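Local coordinates for protein Dot/Icm T4SS effector (Legionella pneumophila, PDB 6VVE) that probably phosphorylates host targets as a Dot/Icm effector kinase activated by host inositol hexakisphosphate, at residues P45-L50 with Q115-K120; G79-V84 with V95-H100; D230-V235 with S285-L290. One frame throughout, in Å; residues are numbered along the deposited sequence.

Contact 1. Residues P45-L50 with Q115-K120; sequences PMDYVL and QQFFLK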
loop_
_atom_site.group_PDB
_atom_site.type_symbol
_atom_site.label_atom_id
_atom_site.label_comp_id
_atom_site.label_asym_id
_atom_site.label_seq_id
_atom_site.Cartn_x
_atom_site.Cartn_y
_atom_site.Cartn_z
ATOM N N PRO A 45 -4.160 6.983 -25.874
ATOM C CA PRO A 45 -4.598 6.502 -24.554
ATOM C C PRO A 45 -4.571 4.981 -24.527
ATOM O O PRO A 45 -5.080 4.324 -25.440
ATOM C CB PRO A 45 -6.026 7.051 -24.413
ATOM C CG PRO A 45 -6.326 7.812 -25.696
ATOM C CD PRO A 45 -5.297 7.407 -26.715
HETATM N N MSE A 46 -3.981 4.428 -23.474
HETATM C CA MSE A 46 -3.801 2.986 -23.387
HETATM C C MSE A 46 -4.627 2.347 -22.278
HETATM O O MSE A 46 -5.284 1.328 -22.499
HETATM C CB MSE A 46 -2.321 2.648 -23.170
HETATM C CG MSE A 46 -1.413 3.005 -24.337
HETATM SE SE MSE A 46 -1.941 2.178 -26.026
HETATM C CE MSE A 46 -2.181 0.337 -25.388
ATOM N N ASP A 47 -4.605 2.939 -21.090
ATOM C CA ASP A 47 -5.320 2.354 -19.962
ATOM C C ASP A 47 -5.643 3.448 -18.959
ATOM O O ASP A 47 -5.130 4.568 -19.044
ATOM C CB ASP A 47 -4.494 1.232 -19.316
ATOM C CG ASP A 47 -5.341 0.250 -18.552
ATOM O OD1 ASP A 47 -6.582 0.429 -18.510
ATOM O OD2 ASP A 47 -4.757 -0.706 -18.000
ATOM N N TYR A 48 -6.492 3.097 -17.991
ATOM C CA TYR A 48 -6.943 4.033 -16.972
ATOM C C TYR A 48 -7.056 3.329 -15.624
ATOM O O TYR A 48 -7.117 2.099 -15.538
ATOM C CB TYR A 48 -8.303 4.650 -17.345
ATOM C CG TYR A 48 -9.408 3.624 -17.442
ATOM C CD1 TYR A 48 -9.654 2.949 -18.633
ATOM C CD2 TYR A 48 -10.200 3.321 -16.340
ATOM C CE1 TYR A 48 -10.658 2.006 -18.724
ATOM C CE2 TYR A 48 -11.209 2.380 -16.422
ATOM C CZ TYR A 48 -11.434 1.725 -17.616
ATOM O OH TYR A 48 -12.437 0.785 -17.701
ATOM N N VAL A 49 -7.077 4.134 -14.568
ATOM C CA VAL A 49 -7.353 3.664 -13.218
ATOM C C VAL A 49 -8.292 4.656 -12.543
ATOM O O VAL A 49 -8.249 5.860 -12.808
ATOM C CB VAL A 49 -6.073 3.492 -12.376
ATOM C CG1 VAL A 49 -5.205 2.379 -12.957
ATOM C CG2 VAL A 49 -5.311 4.814 -12.287
ATOM N N LEU A 50 -9.143 4.143 -11.662
ATOM C CA LEU A 50 -10.066 4.973 -10.898
ATOM C C LEU A 50 -9.348 5.502 -9.663
ATOM O O LEU A 50 -8.678 4.738 -8.947
ATOM C CB LEU A 50 -11.302 4.167 -10.507
ATOM C CG LEU A 50 -12.259 4.768 -9.482
ATOM C CD1 LEU A 50 -12.730 6.163 -9.872
ATOM C CD2 LEU A 50 -13.463 3.831 -9.300
ATOM N N GLN A 115 2.023 3.450 -9.406
ATOM C CA GLN A 115 1.790 2.412 -8.407
ATOM C C GLN A 115 0.341 1.948 -8.435
ATOM O O GLN A 115 0.060 0.759 -8.250
ATOM C CB GLN A 115 2.187 2.929 -7.023
ATOM C CG GLN A 115 3.704 3.118 -6.885
ATOM C CD GLN A 115 4.092 3.950 -5.685
ATOM O OE1 GLN A 115 3.281 4.209 -4.794
ATOM N NE2 GLN A 115 5.345 4.372 -5.651
ATOM N N GLN A 116 -0.591 2.871 -8.672
ATOM C CA GLN A 116 -1.986 2.481 -8.851
ATOM C C GLN A 116 -2.130 1.504 -10.014
ATOM O O GLN A 116 -2.866 0.513 -9.917
ATOM C CB GLN A 116 -2.848 3.719 -9.084
ATOM C CG GLN A 116 -4.352 3.464 -9.015
ATOM C CD GLN A 116 -4.880 3.491 -7.585
ATOM O OE1 GLN A 116 -4.449 2.718 -6.736
ATOM N NE2 GLN A 116 -5.802 4.401 -7.318
ATOM N N PHE A 117 -1.430 1.761 -11.122
ATOM C CA PHE A 117 -1.499 0.840 -12.255
ATOM C C PHE A 117 -0.917 -0.523 -11.898
ATOM O O PHE A 117 -1.456 -1.561 -12.296
ATOM C CB PHE A 117 -0.771 1.421 -13.471
ATOM C CG PHE A 117 -1.635 2.312 -14.318
ATOM C CD1 PHE A 117 -2.508 1.763 -15.248
ATOM C CD2 PHE A 117 -1.584 3.688 -14.181
ATOM C CE1 PHE A 117 -3.310 2.573 -16.032
ATOM C CE2 PHE A 117 -2.391 4.504 -14.950
ATOM C CZ PHE A 117 -3.256 3.948 -15.877
ATOM N N PHE A 118 0.189 -0.540 -11.151
ATOM C CA PHE A 118 0.717 -1.807 -10.655
ATOM C C PHE A 118 -0.346 -2.553 -9.857
ATOM O O PHE A 118 -0.576 -3.750 -10.073
ATOM C CB PHE A 118 1.957 -1.565 -9.791
ATOM C CG PHE A 118 2.460 -2.805 -9.099
ATOM C CD1 PHE A 118 1.920 -3.208 -7.881
ATOM C CD2 PHE A 118 3.464 -3.569 -9.667
ATOM C CE1 PHE A 118 2.368 -4.351 -7.255
ATOM C CE2 PHE A 118 3.922 -4.717 -9.034
ATOM C CZ PHE A 118 3.374 -5.103 -7.831
ATOM N N LEU A 119 -1.014 -1.851 -8.931
ATOM C CA LEU A 119 -2.040 -2.489 -8.118
ATOM C C LEU A 119 -3.157 -3.052 -8.983
ATOM O O LEU A 119 -3.614 -4.182 -8.760
ATOM C CB LEU A 119 -2.598 -1.497 -7.098
ATOM C CG LEU A 119 -1.641 -0.992 -6.028
ATOM C CD1 LEU A 119 -2.350 0.047 -5.127
ATOM C CD2 LEU A 119 -1.090 -2.127 -5.199
ATOM N N LYS A 120 -3.607 -2.283 -9.979
ATOM C CA LYS A 120 -4.658 -2.769 -10.866
ATOM C C LYS A 120 -4.215 -4.023 -11.610
ATOM O O LYS A 120 -4.959 -5.010 -11.687
ATOM C CB LYS A 120 -5.067 -1.670 -11.851
ATOM C CG LYS A 120 -6.120 -2.112 -12.855
ATOM C CD LYS A 120 -6.531 -0.981 -13.781
ATOM C CE LYS A 120 -7.417 -1.497 -14.910
ATOM N NZ LYS A 120 -7.993 -0.392 -15.726
#
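Residues 45-50 of strand 44-53, an outermost strand of a four-stranded antiparallel sheet, cross residues 115-120 of helix 102-121 at 93°, with Val49 on Phe117 and Lys120 reaching to Asp47 and Tyr48. The helix follows the strand that carries the ADP-binding Lys94, so it probably corresponds to helix C of protein kinases. Val49 gives about half of the strand's buried surface. Its CG1 sits over the centre of the Phe117 ring as a CH-pi contact, 3.6 Å from the centroid, while CG2 rests 3.7 Å from CG of Gln116. The edge of the same ring is turned to the backbone: Phe117 CZ lies 3.7 Å from Asp47 O, and Phe117 CE1 packs against Asp47 CB.

Lys120 runs out fully extended beyond CG, CD passing Val49 CG1, and brings NZ to the polar atoms of Asp47 and Tyr48. NZ bonds to Tyr48 O at 2.6 Å, nearly along the C=O axis. It also makes a salt bridge to Asp47 OD1 at 3.2 Å, on the syn side and 32° out of the carboxylate plane. From that same face, Tyr48 N reaches Asp47 OD1 at 2.7 Å, so two donors hold one oxygen. The Tyr48 ring completes the setting: NZ stands over its centre, 4.3 Å from the centroid, a cation-pi contact.

Tyr121, next along the helix, hydrogen-bonds Asp47 OD2, which fixes the carboxylate from its other oxygen. Within the sheet, selenomethionine Met46 and Asp47 form a classic beta bulge opposite Arg39 of strand 34-41, and helix 5-8 packs on Tyr48.

Contact 2. Residues G79-V84 with V95-H100; sequences GEQGTV and VSRGRH. With ADP (adenosine-5'-diphosphate), chain C.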
loop_
_atom_site.group_PDB
_atom_site.type_symbol
_atom_site.label_atom_id
_atom_site.label_comp_id
_atom_site.label_asym_id
_atom_site.label_seq_id
_atom_site.Cartn_x
_atom_site.Cartn_y
_atom_site.Cartn_z
ATOM N N GLY A 79 -3.072 12.558 12.617
ATOM C CA GLY A 79 -1.877 11.838 12.999
ATOM C C GLY A 79 -0.745 12.772 13.372
ATOM O O GLY A 79 -0.985 13.906 13.796
ATOM N N GLU A 80 0.495 12.309 13.218
ATOM C CA GLU A 80 1.637 13.157 13.533
ATOM C C GLU A 80 1.869 14.212 12.459
ATOM O O GLU A 80 2.247 15.347 12.776
ATOM C CB GLU A 80 2.897 12.302 13.705
ATOM C CG GLU A 80 2.924 11.468 14.977
ATOM C CD GLU A 80 2.990 12.320 16.231
ATOM O OE1 GLU A 80 3.569 13.427 16.171
ATOM O OE2 GLU A 80 2.453 11.888 17.273
ATOM N N GLN A 81 1.624 13.867 11.196
ATOM C CA GLN A 81 2.038 14.697 10.075
ATOM C C GLN A 81 0.876 15.284 9.282
ATOM O O GLN A 81 1.094 15.789 8.173
ATOM C CB GLN A 81 2.940 13.889 9.135
ATOM C CG GLN A 81 4.415 13.916 9.499
ATOM C CD GLN A 81 5.032 15.291 9.314
ATOM O OE1 GLN A 81 4.341 16.259 8.993
ATOM N NE2 GLN A 81 6.343 15.383 9.512
ATOM N N GLY A 82 -0.341 15.248 9.806
ATOM C CA GLY A 82 -1.436 15.858 9.074
ATOM C C GLY A 82 -2.764 15.679 9.774
ATOM O O GLY A 82 -2.871 15.017 10.813
ATOM N N THR A 83 -3.781 16.307 9.180
ATOM C CA THR A 83 -5.169 16.196 9.604
ATOM C C THR A 83 -5.996 15.798 8.393
ATOM O O THR A 83 -5.787 16.325 7.297
ATOM C CB THR A 83 -5.689 17.514 10.185
ATOM O OG1 THR A 83 -4.839 17.929 11.263
ATOM C CG2 THR A 83 -7.114 17.348 10.699
ATOM N N VAL A 84 -6.931 14.872 8.588
ATOM C CA VAL A 84 -7.736 14.318 7.504
ATOM C C VAL A 84 -9.175 14.774 7.683
ATOM O O VAL A 84 -9.773 14.567 8.747
ATOM C CB VAL A 84 -7.649 12.782 7.460
ATOM C CG1 VAL A 84 -8.494 12.226 6.319
ATOM C CG2 VAL A 84 -6.195 12.345 7.327
ATOM N N VAL A 95 -4.412 17.283 4.960
ATOM C CA VAL A 95 -3.568 18.472 4.957
ATOM C C VAL A 95 -2.307 18.126 5.738
ATOM O O VAL A 95 -2.348 17.977 6.968
ATOM C CB VAL A 95 -4.286 19.684 5.568
ATOM C CG1 VAL A 95 -3.317 20.847 5.742
ATOM C CG2 VAL A 95 -5.463 20.092 4.704
ATOM N N SER A 96 -1.188 17.999 5.034
ATOM C CA SER A 96 0.067 17.644 5.675
ATOM C C SER A 96 0.738 18.879 6.271
ATOM O O SER A 96 0.483 20.016 5.869
ATOM C CB SER A 96 1.010 16.974 4.680
ATOM O OG SER A 96 2.291 16.785 5.246
ATOM N N ARG A 97 1.610 18.633 7.247
ATOM C CA ARG A 97 2.342 19.689 7.930
ATOM C C ARG A 97 3.625 20.089 7.212
ATOM O O ARG A 97 4.329 20.988 7.686
ATOM C CB ARG A 97 2.678 19.253 9.364
ATOM C CG ARG A 97 1.486 19.249 10.310
ATOM C CD ARG A 97 1.868 18.759 11.711
ATOM N NE ARG A 97 2.980 19.513 12.283
ATOM C CZ ARG A 97 4.222 19.045 12.416
ATOM N NH1 ARG A 97 4.527 17.811 12.027
ATOM N NH2 ARG A 97 5.160 19.816 12.947
ATOM N N GLY A 98 3.946 19.451 6.083
ATOM C CA GLY A 98 5.178 19.743 5.387
ATOM C C GLY A 98 5.063 20.902 4.412
ATOM O O GLY A 98 3.971 21.304 4.011
ATOM N N ARG A 99 6.223 21.437 4.032
ATOM C CA ARG A 99 6.320 22.517 3.053
ATOM C C ARG A 99 7.317 22.084 1.986
ATOM O O ARG A 99 8.508 21.926 2.271
ATOM C CB ARG A 99 6.753 23.826 3.707
ATOM C CG ARG A 99 7.191 24.907 2.724
ATOM C CD ARG A 99 6.067 25.311 1.774
ATOM N NE ARG A 99 6.543 26.197 0.709
ATOM C CZ ARG A 99 5.757 26.794 -0.181
ATOM N NH1 ARG A 99 4.445 26.611 -0.139
ATOM N NH2 ARG A 99 6.283 27.578 -1.111
ATOM N N HIS A 100 6.842 21.910 0.760
ATOM C CA HIS A 100 7.673 21.505 -0.361
ATOM C C HIS A 100 7.201 22.233 -1.611
ATOM O O HIS A 100 6.076 22.739 -1.654
ATOM C CB HIS A 100 7.610 19.990 -0.588
ATOM C CG HIS A 100 7.805 19.184 0.656
ATOM N ND1 HIS A 100 6.781 18.924 1.541
ATOM C CD2 HIS A 100 8.905 18.580 1.165
ATOM C CE1 HIS A 100 7.240 18.194 2.540
ATOM N NE2 HIS A 100 8.527 17.971 2.337
HETATM P PB ADP C . -1.156 8.528 10.508
HETATM O O1B ADP C . -0.718 7.101 10.774
HETATM O O2B ADP C . -2.034 9.099 11.590
HETATM O O3B ADP C . -0.043 9.454 10.047
HETATM P PA ADP C . -3.055 9.588 8.679
HETATM O O1A ADP C . -3.131 9.409 7.186
HETATM O O2A ADP C . -2.563 10.892 9.248
HETATM O O3A ADP C . -2.122 8.392 9.218
HETATM O "O5'" ADP C . -4.521 9.298 9.252
HETATM C "C5'" ADP C . -4.915 9.711 10.551
HETATM C "C4'" ADP C . -6.333 9.271 10.807
HETATM O "O4'" ADP C . -7.253 9.854 9.863
HETATM C "C3'" ADP C . -6.524 7.738 10.716
HETATM O "O3'" ADP C . -6.300 7.071 11.929
HETATM C "C2'" ADP C . -7.988 7.611 10.242
HETATM O "O2'" ADP C . -8.853 7.489 11.355
HETATM C "C1'" ADP C . -8.268 8.918 9.479
HETATM N N9 ADP C . -8.200 8.618 8.035
HETATM C C8 ADP C . -7.085 8.694 7.277
HETATM N N7 ADP C . -7.352 8.341 5.993
HETATM C C5 ADP C . -8.659 8.036 5.930
HETATM C C6 ADP C . -9.590 7.590 4.876
HETATM N N6 ADP C . -9.147 7.412 3.617
HETATM N N1 ADP C . -10.887 7.377 5.212
HETATM C C2 ADP C . -11.334 7.558 6.477
HETATM N N3 ADP C . -10.534 7.965 7.479
HETATM C C4 ADP C . -9.216 8.218 7.274
#
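Gln81 and Arg97 bury the most surface where the glycine-rich loop of this kinase, the P-loop between strands 74-78 and 82-88, meets the end of strand 91-96. Gln81 is held mainly through its backbone: its O accepts from Arg97 N at 3.0 Å, a donor 46° above the carbonyl plane, and more weakly from Ser96 OG. The bend at chi2 (-68°) turns CD of Gln81 aside; the side chain crosses that of Arg97 at about a right angle, with OE1 3.4 Å from Arg97 CB.

Arg97 folds back over the loop. The bend at chi3 (55°) turns NE off the line of the chain, and farther out NH1 gives a weak hydrogen bond to Glu80 O at 3.4 Å. Ser96 OG accepts from Gly98 N, an ST turn that begins at the strand's last residue.

Val95, third in buried area, pairs with Thr83 as an antiparallel hydrogen-bonded pair: Val95 N to Thr83 O is 2.9 Å, and Thr83 N to Val95 O is 3.1 Å. Their side chains share one face of the sheet. The next pair, Gly82 with Ser96, is non-hydrogen-bonded, and Gly82 N is buried without a partner in the model.

On the nucleotide side, Val84 sets CG1 and CG2 against the ADP near C8 and O4', and Gly79 CA comes within 3.1 Å of the beta-phosphate oxygen O2B.

Contact 3. Residues D230-V235 with S285-L290; sequences DQWLYV and SLPKKL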
loop_
_atom_site.group_PDB
_atom_site.type_symbol
_atom_site.label_atom_id
_atom_site.label_comp_id
_atom_site.label_asym_id
_atom_site.label_seq_id
_atom_site.Cartn_x
_atom_site.Cartn_y
_atom_site.Cartn_z
ATOM N N ASP A 230 9.976 -8.237 3.438
ATOM C CA ASP A 230 9.361 -9.152 4.391
ATOM C C ASP A 230 8.284 -8.474 5.222
ATOM O O ASP A 230 7.810 -9.051 6.203
ATOM C CB ASP A 230 10.428 -9.755 5.317
ATOM C CG ASP A 230 11.426 -10.633 4.556
ATOM O OD1 ASP A 230 11.116 -11.029 3.405
ATOM O OD2 ASP A 230 12.516 -10.919 5.106
ATOM N N GLN A 231 7.897 -7.255 4.853
ATOM C CA GLN A 231 6.889 -6.509 5.598
ATOM C C GLN A 231 5.649 -7.352 5.846
ATOM O O GLN A 231 5.161 -7.444 6.982
ATOM C CB GLN A 231 6.539 -5.243 4.807
ATOM C CG GLN A 231 5.744 -4.204 5.533
ATOM C CD GLN A 231 5.596 -2.944 4.705
ATOM O OE1 GLN A 231 4.969 -2.953 3.645
ATOM N NE2 GLN A 231 6.206 -1.866 5.166
ATOM N N TRP A 232 5.122 -7.964 4.785
ATOM C CA TRP A 232 3.904 -8.762 4.892
ATOM C C TRP A 232 4.011 -9.804 5.999
ATOM O O TRP A 232 3.025 -10.094 6.691
ATOM C CB TRP A 232 3.630 -9.457 3.553
ATOM C CG TRP A 232 4.713 -10.425 3.193
ATOM C CD1 TRP A 232 5.881 -10.144 2.543
ATOM C CD2 TRP A 232 4.736 -11.827 3.472
ATOM N NE1 TRP A 232 6.634 -11.291 2.405
ATOM C CE2 TRP A 232 5.948 -12.336 2.968
ATOM C CE3 TRP A 232 3.856 -12.700 4.113
ATOM C CZ2 TRP A 232 6.288 -13.684 3.066
ATOM C CZ3 TRP A 232 4.199 -14.047 4.207
ATOM C CH2 TRP A 232 5.403 -14.519 3.691
ATOM N N LEU A 233 5.201 -10.384 6.178
ATOM C CA LEU A 233 5.373 -11.428 7.182
ATOM C C LEU A 233 5.281 -10.858 8.588
ATOM O O LEU A 233 4.718 -11.506 9.488
ATOM C CB LEU A 233 6.712 -12.126 6.972
ATOM C CG LEU A 233 7.047 -13.312 7.870
ATOM C CD1 LEU A 233 6.125 -14.480 7.587
ATOM C CD2 LEU A 233 8.515 -13.718 7.685
ATOM N N TYR A 234 5.828 -9.653 8.800
ATOM C CA TYR A 234 5.782 -9.049 10.129
ATOM C C TYR A 234 4.342 -8.772 10.553
ATOM O O TYR A 234 3.959 -9.029 11.703
ATOM C CB TYR A 234 6.574 -7.743 10.157
ATOM C CG TYR A 234 7.985 -7.812 9.614
ATOM C CD1 TYR A 234 8.668 -9.020 9.518
ATOM C CD2 TYR A 234 8.648 -6.653 9.227
ATOM C CE1 TYR A 234 9.952 -9.075 9.018
ATOM C CE2 TYR A 234 9.944 -6.693 8.742
ATOM C CZ TYR A 234 10.585 -7.906 8.625
ATOM O OH TYR A 234 11.862 -7.932 8.126
ATOM N N VAL A 235 3.532 -8.239 9.633
ATOM C CA VAL A 235 2.139 -7.941 9.948
ATOM C C VAL A 235 1.403 -9.217 10.343
ATOM O O VAL A 235 0.710 -9.268 11.372
ATOM C CB VAL A 235 1.457 -7.244 8.756
ATOM C CG1 VAL A 235 -0.016 -7.016 9.046
ATOM C CG2 VAL A 235 2.155 -5.927 8.432
ATOM N N SER A 285 4.546 -17.992 11.444
ATOM C CA SER A 285 3.231 -18.274 10.890
ATOM C C SER A 285 3.185 -17.828 9.433
ATOM O O SER A 285 3.966 -16.981 8.989
ATOM C CB SER A 285 2.137 -17.556 11.690
ATOM O OG SER A 285 2.153 -17.992 13.033
ATOM N N LEU A 286 2.246 -18.399 8.692
ATOM C CA LEU A 286 2.039 -18.050 7.297
ATOM C C LEU A 286 0.539 -18.029 7.022
ATOM O O LEU A 286 -0.202 -18.827 7.600
ATOM C CB LEU A 286 2.717 -19.055 6.354
ATOM C CG LEU A 286 4.234 -19.166 6.419
ATOM C CD1 LEU A 286 4.703 -20.325 5.552
ATOM C CD2 LEU A 286 4.890 -17.873 5.988
ATOM N N PRO A 287 0.083 -17.131 6.149
ATOM C CA PRO A 287 -1.324 -17.194 5.720
ATOM C C PRO A 287 -1.661 -18.594 5.237
ATOM O O PRO A 287 -0.834 -19.275 4.629
ATOM C CB PRO A 287 -1.397 -16.161 4.589
ATOM C CG PRO A 287 -0.300 -15.186 4.909
ATOM C CD PRO A 287 0.808 -16.016 5.509
ATOM N N LYS A 288 -2.892 -19.023 5.517
ATOM C CA LYS A 288 -3.279 -20.398 5.222
ATOM C C LYS A 288 -3.019 -20.756 3.763
ATOM O O LYS A 288 -2.513 -21.841 3.466
ATOM C CB LYS A 288 -4.752 -20.612 5.572
ATOM C CG LYS A 288 -5.146 -22.075 5.689
ATOM C CD LYS A 288 -6.641 -22.229 5.957
ATOM C CE LYS A 288 -6.954 -23.579 6.591
ATOM N NZ LYS A 288 -6.432 -24.717 5.787
ATOM N N LYS A 289 -3.349 -19.849 2.838
ATOM C CA LYS A 289 -3.228 -20.174 1.421
ATOM C C LYS A 289 -1.773 -20.280 0.992
ATOM O O LYS A 289 -1.448 -21.084 0.109
ATOM C CB LYS A 289 -3.948 -19.129 0.569
ATOM C CG LYS A 289 -3.983 -19.479 -0.904
ATOM C CD LYS A 289 -4.825 -18.495 -1.710
ATOM C CE LYS A 289 -4.989 -18.971 -3.149
ATOM N NZ LYS A 289 -5.890 -18.080 -3.932
ATOM N N LEU A 290 -0.884 -19.481 1.596
ATOM C CA LEU A 290 0.528 -19.562 1.233
ATOM C C LEU A 290 1.137 -20.869 1.724
ATOM O O LEU A 290 1.878 -21.530 0.990
ATOM C CB LEU A 290 1.290 -18.360 1.793
ATOM C CG LEU A 290 2.795 -18.338 1.529
ATOM C CD1 LEU A 290 3.084 -18.403 0.040
ATOM C CD2 LEU A 290 3.427 -17.099 2.152
#
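Trp232 meets the incoming chain with the far corner of its six-membered ring, where CH2 touches Leu290 CD2 at 3.6 Å and Leu286 CD2 at 4.1 Å. The neighbouring atom CZ3 takes Pro287 CD, also at 4.1 Å. Leu286 and Pro287 come in at the ring edge, near its plane, whereas the Leu290 side chain crosses that of the tryptophan at about a right angle. Leu233 works beside it: its CD1 packs on Leu286 CD2 at 3.9 Å and lies 3.6 Å from Ser285 O. Leu286 CD2 is therefore shared, wedged between the tip of the tryptophan and a methyl of the next residue on the same helix.

The two CG atoms on the helix leave the backbone in different directions: Trp232 has CG between the backbone N and the carbonyl carbon (chi1 63°), and Leu233 has CG anti to its backbone N (chi1 -176°). The indole lies with one face on Leu233 CB, which stands 3.9 Å above its plane over the ring centre.

The side chains meet through carbon atoms, with no polar bond between the segments, and polar bonds to other parts of the chain fix them. Trp232 NE1 is bonded to Ser269 OG, which also binds Asp230 OD1, while Asn173 OD1 receives Trp232 N. Asn237 ties both sides together, bonding Leu233 O through ND2 and Ser285 N through OD1, and Ser285 OG bonds Tyr240 O. Pro287 is the N-cap residue of helix 288-299 and lies on Glu163 and Val166 of helix 159-174; Glu163 OE1 also binds Lys288 N.

The start of helix 231-239 is thus joined to the loop leading into the last modelled helix, in a mainly helical region consistent with the C-terminal lobe of a protein kinase.

Contact 2 is the one that meets the nucleotide: Gly79 and Val84 belong to the ADP pocket, and the side chain of Gln81 lies about 4 Å from the manganese ion. Along the chain it is nested inside the loop closed by contact 1, and strand 91-96 leads on to helix 102-121, although the centres of the two contacts are about 27 Å apart. Contact 1 stands nearer the activator, the Leu50 side chain being about 9 Å from inositol hexakisphosphate and that of Gln116 about 12 Å from ADP. Contact 3 follows later in sequence, on the opposite side of the chain's centre from contact 2, about 31 Å away between centres.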